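Local coordinates for protein N-terminus Plasma serine protease inhibitor (Homo sapiens, PDB 3DY0) that inhibits serine proteases of blood plasma and other body fluids in a heparin-dependent manner, trapping them irreversibly after they cleave its reactive centre loop, at residues L40-L45 with T115-D120. Residues are numbered along the deposited sequence; the frame is centred on the assembly and turned at random.
Sequences LAMLSL and TLYLAD
Ala41, on helix 33-45, directs its methyl toward the 115-120 segment and meets the phenol tip of Tyr117, with CB 3.3 Å from OH; the methyl lies oblique to the ring. The next residue, Met42, supplies the main contact. Its chi1 (-69°), with CG beside the backbone N, sets CG over the tyrosine; the extended chi2 then runs SD out toward Tyr117 CB before the chain bends at chi3. Met42 CG stands 3.5 Å from the centroid of the Tyr117 ring and 14° off the normal, which identifies a CH-pi contact over the face. Met42 SD lies 3.8 Å from Tyr117 CB and meets the ring obliquely, a Met-aromatic contact. Ser44 bonds back onto its own helix, its OG donating to Ala41 O at 2.7 Å on a carbonyl lone pair. Leu45 then divides its branches, CD1 reaching Tyr117 CE1 at 3.8 Å and CD2 touching Leu116 CD1 at 4.1 Å. Tyr117 thus inserts its ring from the residue just before Leu118, where the chain leaves helical geometry with a positive phi of 47°. Phe75 of helix 65-81 also touches both Ala41 and Tyr117, so three helices of the serpin body converge here. No hydrogen bond crosses between the two segments: dispersion and CH-pi packing join them, while the phenol oxygen of buried Tyr117 is satisfied by a hydrogen bond with His72 ND1, which ties the ring to helix 65-81.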
loop_
_atom_site.group_PDB
_atom_site.type_symbol
_atom_site.label_atom_id
_atom_site.label_comp_id
_atom_site.label_asym_id
_atom_site.label_seq_id
_atom_site.Cartn_x
_atom_site.Cartn_y
_atom_site.Cartn_z
ATOM N N LEU A 40 -0.519 1.946 -11.097
ATOM C CA LEU A 40 0.380 1.671 -12.210
ATOM C C LEU A 40 -0.363 0.951 -13.338
ATOM O O LEU A 40 -0.109 1.198 -14.520
ATOM C CB LEU A 40 1.569 0.834 -11.729
ATOM C CG LEU A 40 2.638 1.625 -10.973
ATOM C CD1 LEU A 40 3.649 0.666 -10.362
ATOM C CD2 LEU A 40 3.335 2.592 -11.930
ATOM N N ALA A 41 -1.279 0.054 -12.975
ATOM C CA ALA A 41 -2.059 -0.663 -13.976
ATOM C C ALA A 41 -2.928 0.326 -14.761
ATOM O O ALA A 41 -3.034 0.238 -15.983
ATOM C CB ALA A 41 -2.933 -1.713 -13.302
ATOM N N MET A 42 -3.557 1.265 -14.060
ATOM C CA MET A 42 -4.382 2.263 -14.733
ATOM C C MET A 42 -3.506 3.133 -15.626
ATOM O O MET A 42 -3.881 3.472 -16.751
ATOM C CB MET A 42 -5.110 3.137 -13.704
ATOM C CG MET A 42 -6.187 2.385 -12.935
ATOM S SD MET A 42 -7.197 3.448 -11.885
ATOM C CE MET A 42 -5.940 4.068 -10.728
ATOM N N LEU A 43 -2.332 3.490 -15.121
ATOM C CA LEU A 43 -1.406 4.317 -15.882
ATOM C C LEU A 43 -1.014 3.616 -17.185
ATOM O O LEU A 43 -0.885 4.262 -18.226
ATOM C CB LEU A 43 -0.158 4.617 -15.042
ATOM C CG LEU A 43 0.934 5.489 -15.667
ATOM C CD1 LEU A 43 0.351 6.836 -16.092
ATOM C CD2 LEU A 43 2.055 5.692 -14.657
ATOM N N SER A 44 -0.845 2.296 -17.137
ATOM C CA SER A 44 -0.463 1.547 -18.332
ATOM C C SER A 44 -1.533 1.592 -19.422
ATOM O O SER A 44 -1.228 1.405 -20.600
ATOM C CB SER A 44 -0.136 0.084 -17.988
ATOM O OG SER A 44 -1.302 -0.704 -17.799
ATOM N N LEU A 45 -2.780 1.855 -19.041
ATOM C CA LEU A 45 -3.864 1.909 -20.019
ATOM C C LEU A 45 -3.607 2.947 -21.100
ATOM O O LEU A 45 -3.998 2.762 -22.256
ATOM C CB LEU A 45 -5.194 2.222 -19.333
ATOM C CG LEU A 45 -5.816 1.110 -18.485
ATOM C CD1 LEU A 45 -7.054 1.658 -17.778
ATOM C CD2 LEU A 45 -6.180 -0.085 -19.370
ATOM N N THR A 115 -14.912 1.485 -17.208
ATOM C CA THR A 115 -15.310 0.081 -17.282
ATOM C C THR A 115 -14.467 -0.884 -16.454
ATOM O O THR A 115 -15.001 -1.719 -15.724
ATOM C CB THR A 115 -15.296 -0.410 -18.742
ATOM O OG1 THR A 115 -16.198 0.385 -19.519
ATOM C CG2 THR A 115 -15.723 -1.872 -18.822
ATOM N N LEU A 116 -13.149 -0.774 -16.579
ATOM C CA LEU A 116 -12.240 -1.656 -15.864
ATOM C C LEU A 116 -11.955 -1.234 -14.430
ATOM O O LEU A 116 -11.858 -2.078 -13.540
ATOM C CB LEU A 116 -10.914 -1.758 -16.619
ATOM C CG LEU A 116 -10.956 -2.403 -18.006
ATOM C CD1 LEU A 116 -9.611 -2.219 -18.690
ATOM C CD2 LEU A 116 -11.301 -3.879 -17.880
ATOM N N TYR A 117 -11.826 0.067 -14.196
ATOM C CA TYR A 117 -11.499 0.532 -12.858
ATOM C C TYR A 117 -12.573 1.322 -12.120
ATOM O O TYR A 117 -12.313 1.882 -11.051
ATOM C CB TYR A 117 -10.175 1.304 -12.913
ATOM C CG TYR A 117 -9.015 0.393 -13.263
ATOM C CD1 TYR A 117 -8.677 0.129 -14.593
ATOM C CD2 TYR A 117 -8.318 -0.278 -12.263
ATOM C CE1 TYR A 117 -7.677 -0.788 -14.914
ATOM C CE2 TYR A 117 -7.322 -1.196 -12.568
ATOM C CZ TYR A 117 -7.007 -1.450 -13.893
ATOM O OH TYR A 117 -6.049 -2.395 -14.187
ATOM N N LEU A 118 -13.782 1.336 -12.679
ATOM C CA LEU A 118 -14.924 2.032 -12.086
ATOM C C LEU A 118 -14.536 3.435 -11.654
ATOM O O LEU A 118 -14.991 3.926 -10.619
ATOM C CB LEU A 118 -15.437 1.251 -10.871
ATOM C CG LEU A 118 -15.673 -0.244 -11.094
ATOM C CD1 LEU A 118 -16.194 -0.884 -9.812
ATOM C CD2 LEU A 118 -16.654 -0.440 -12.236
ATOM N N ALA A 119 -13.703 4.083 -12.458
ATOM C CA ALA A 119 -13.217 5.413 -12.130
ATOM C C ALA A 119 -14.249 6.522 -12.217
ATOM O O ALA A 119 -15.073 6.557 -13.127
ATOM C CB ALA A 119 -12.022 5.755 -13.006
ATOM N N ASP A 120 -14.192 7.418 -11.237
ATOM C CA ASP A 120 -15.065 8.576 -11.179
ATOM C C ASP A 120 -14.336 9.631 -12.012
ATOM O O ASP A 120 -13.107 9.662 -12.036
ATOM C CB ASP A 120 -15.198 9.072 -9.733
ATOM C CG ASP A 120 -15.875 8.064 -8.813
ATOM O OD1 ASP A 120 -15.827 8.261 -7.577
ATOM O OD2 ASP A 120 -16.462 7.082 -9.316
#